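Local coordinates for protein transcriptional regulator, MerR family (Listeria monocytogenes str. 4b F2365, PDB 3GP4) that probably binds promoter DNA as a dimeric transcriptional regulator of the MerR family, at residues I66-L71 with E84-Q89. Sequence-based numbering, arbitrary orientation.
Sequences IDYLAL and ELLKKQ
Y68 packs against two successive leucines, L85 and L86, where helix 62-74 runs nearly antiparallel to the start of the long helix 79-130, the segment axes 10.7 Å apart and at 163°. Followed outward, the tyrosine meets L85 first: its CB lies 3.9 Å from L85 CD2. CG is anti to the backbone N (chi1 178°), and beyond it the ring crosses L86 obliquely. The inner ring carbon Y68 CD1 is 3.7 Å from L86 CD2, and Y68 CE1 touches both L86 methyls, 3.6 Å from L86 CD1. Farther out, Y68 CZ also lies nearest L86 CD1, and Y68 OH is 3.9 Å from L86 CD1. The hydroxyl itself is hydrogen-bonded to the OH of Y114 of the second subunit, while I111 of that subunit packs on L86, so the buried tyrosine joins the helix pair to the dimer partner.

L85 points its CB toward the facing helix, and L85 CD1 lies 3.7 Å from Y68 N, with D67 CB and L71 CD1 as further neighbours. The side-chain contacts are apolar, and D67 takes part through its CB. The pair forms an antiparallel helical hairpin, consistent with the MerR architecture, in which the helices of the winged helix-turn-helix DNA-binding region pack against the base of the long dimerisation helix.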
loop_
_atom_site.group_PDB
_atom_site.type_symbol
_atom_site.label_atom_id
_atom_site.label_comp_id
_atom_site.label_asym_id
_atom_site.label_seq_id
_atom_site.Cartn_x
_atom_site.Cartn_y
_atom_site.Cartn_z
ATOM N N ILE A 66 -8.862 16.021 -6.520
ATOM C CA ILE A 66 -9.442 17.382 -6.523
ATOM C C ILE A 66 -9.483 17.933 -7.944
ATOM O O ILE A 66 -10.531 18.478 -8.361
ATOM C CB ILE A 66 -8.736 18.319 -5.523
ATOM C CG1 ILE A 66 -9.090 17.884 -4.086
ATOM C CG2 ILE A 66 -9.205 19.794 -5.667
ATOM C CD1 ILE A 66 -8.224 18.554 -2.987
ATOM N N ASP A 67 -8.394 17.759 -8.706
ATOM C CA ASP A 67 -8.343 18.204 -10.135
ATOM C C ASP A 67 -9.401 17.516 -10.968
ATOM O O ASP A 67 -10.016 18.154 -11.835
ATOM C CB ASP A 67 -6.983 17.905 -10.831
ATOM C CG ASP A 67 -5.924 18.959 -10.577
ATOM O OD1 ASP A 67 -6.135 19.872 -9.754
ATOM O OD2 ASP A 67 -4.845 18.866 -11.209
ATOM N N TYR A 68 -9.586 16.221 -10.731
ATOM C CA TYR A 68 -10.529 15.404 -11.499
ATOM C C TYR A 68 -11.956 15.890 -11.285
ATOM O O TYR A 68 -12.702 16.123 -12.261
ATOM C CB TYR A 68 -10.398 13.922 -11.115
ATOM C CG TYR A 68 -11.379 13.043 -11.848
ATOM C CD1 TYR A 68 -11.139 12.649 -13.147
ATOM C CD2 TYR A 68 -12.560 12.625 -11.231
ATOM C CE1 TYR A 68 -12.038 11.843 -13.838
ATOM C CE2 TYR A 68 -13.475 11.825 -11.915
ATOM C CZ TYR A 68 -13.190 11.432 -13.225
ATOM O OH TYR A 68 -14.082 10.629 -13.926
ATOM N N LEU A 69 -12.339 16.072 -10.022
ATOM C CA LEU A 69 -13.639 16.702 -9.738
ATOM C C LEU A 69 -13.776 18.122 -10.332
ATOM O O LEU A 69 -14.824 18.424 -10.948
ATOM C CB LEU A 69 -13.964 16.704 -8.244
ATOM C CG LEU A 69 -15.359 17.287 -7.992
ATOM C CD1 LEU A 69 -16.453 16.415 -8.585
ATOM C CD2 LEU A 69 -15.556 17.427 -6.538
ATOM N N ALA A 70 -12.761 18.974 -10.163
ATOM C CA ALA A 70 -12.740 20.313 -10.799
ATOM C C ALA A 70 -13.002 20.270 -12.316
ATOM O O ALA A 70 -13.835 21.042 -12.825
ATOM C CB ALA A 70 -11.438 21.086 -10.480
ATOM N N LEU A 71 -12.290 19.399 -13.033
ATOM C CA LEU A 71 -12.559 19.178 -14.472
ATOM C C LEU A 71 -14.001 18.762 -14.749
ATOM O O LEU A 71 -14.696 19.371 -15.610
ATOM C CB LEU A 71 -11.582 18.155 -15.062
ATOM C CG LEU A 71 -10.107 18.574 -15.149
ATOM C CD1 LEU A 71 -9.188 17.387 -15.392
ATOM C CD2 LEU A 71 -9.854 19.648 -16.249
ATOM N N GLU A 84 -6.993 11.574 -19.575
ATOM C CA GLU A 84 -5.523 11.644 -19.429
ATOM C C GLU A 84 -5.088 11.607 -17.955
ATOM O O GLU A 84 -4.039 10.988 -17.603
ATOM C CB GLU A 84 -4.975 12.911 -20.060
ATOM C CG GLU A 84 -5.021 12.908 -21.587
ATOM C CD GLU A 84 -4.125 11.844 -22.191
ATOM O OE1 GLU A 84 -2.981 11.667 -21.686
ATOM O OE2 GLU A 84 -4.570 11.183 -23.166
ATOM N N LEU A 85 -5.850 12.326 -17.125
ATOM C CA LEU A 85 -5.596 12.364 -15.668
ATOM C C LEU A 85 -5.726 10.960 -15.069
ATOM O O LEU A 85 -4.790 10.489 -14.379
ATOM C CB LEU A 85 -6.535 13.364 -14.980
ATOM C CG LEU A 85 -6.434 13.668 -13.470
ATOM C CD1 LEU A 85 -7.132 14.975 -13.179
ATOM C CD2 LEU A 85 -7.060 12.585 -12.573
ATOM N N LEU A 86 -6.860 10.291 -15.325
ATOM C CA LEU A 86 -7.054 8.882 -14.927
ATOM C C LEU A 86 -5.941 7.936 -15.447
ATOM O O LEU A 86 -5.449 7.072 -14.686
ATOM C CB LEU A 86 -8.475 8.385 -15.296
ATOM C CG LEU A 86 -9.637 9.174 -14.685
ATOM C CD1 LEU A 86 -11.002 8.552 -15.009
ATOM C CD2 LEU A 86 -9.471 9.367 -13.129
ATOM N N LYS A 87 -5.521 8.112 -16.709
ATOM C CA LYS A 87 -4.480 7.260 -17.301
ATOM C C LYS A 87 -3.131 7.410 -16.561
ATOM O O LYS A 87 -2.423 6.382 -16.339
ATOM C CB LYS A 87 -4.309 7.529 -18.811
ATOM C CG LYS A 87 -5.429 6.901 -19.667
ATOM C CD LYS A 87 -5.465 7.448 -21.107
ATOM C CE LYS A 87 -6.825 7.215 -21.781
ATOM N NZ LYS A 87 -6.751 7.339 -23.279
ATOM N N LYS A 88 -2.785 8.644 -16.198
ATOM C CA LYS A 88 -1.541 8.961 -15.426
ATOM C C LYS A 88 -1.600 8.286 -14.050
ATOM O O LYS A 88 -0.613 7.654 -13.583
ATOM C CB LYS A 88 -1.449 10.478 -15.221
ATOM C CG LYS A 88 -0.059 11.072 -15.192
ATOM C CD LYS A 88 0.241 11.630 -16.630
ATOM C CE LYS A 88 -0.568 12.918 -16.929
ATOM N NZ LYS A 88 -0.935 13.139 -18.395
ATOM N N GLN A 89 -2.748 8.434 -13.388
ATOM C CA GLN A 89 -2.957 7.797 -12.058
ATOM C C GLN A 89 -2.907 6.277 -12.144
ATOM O O GLN A 89 -2.375 5.599 -11.227
ATOM C CB GLN A 89 -4.285 8.251 -11.430
ATOM C CG GLN A 89 -4.288 9.709 -11.047
ATOM C CD GLN A 89 -3.173 10.023 -10.042
ATOM O OE1 GLN A 89 -3.029 9.331 -9.026
ATOM N NE2 GLN A 89 -2.368 11.036 -10.340
#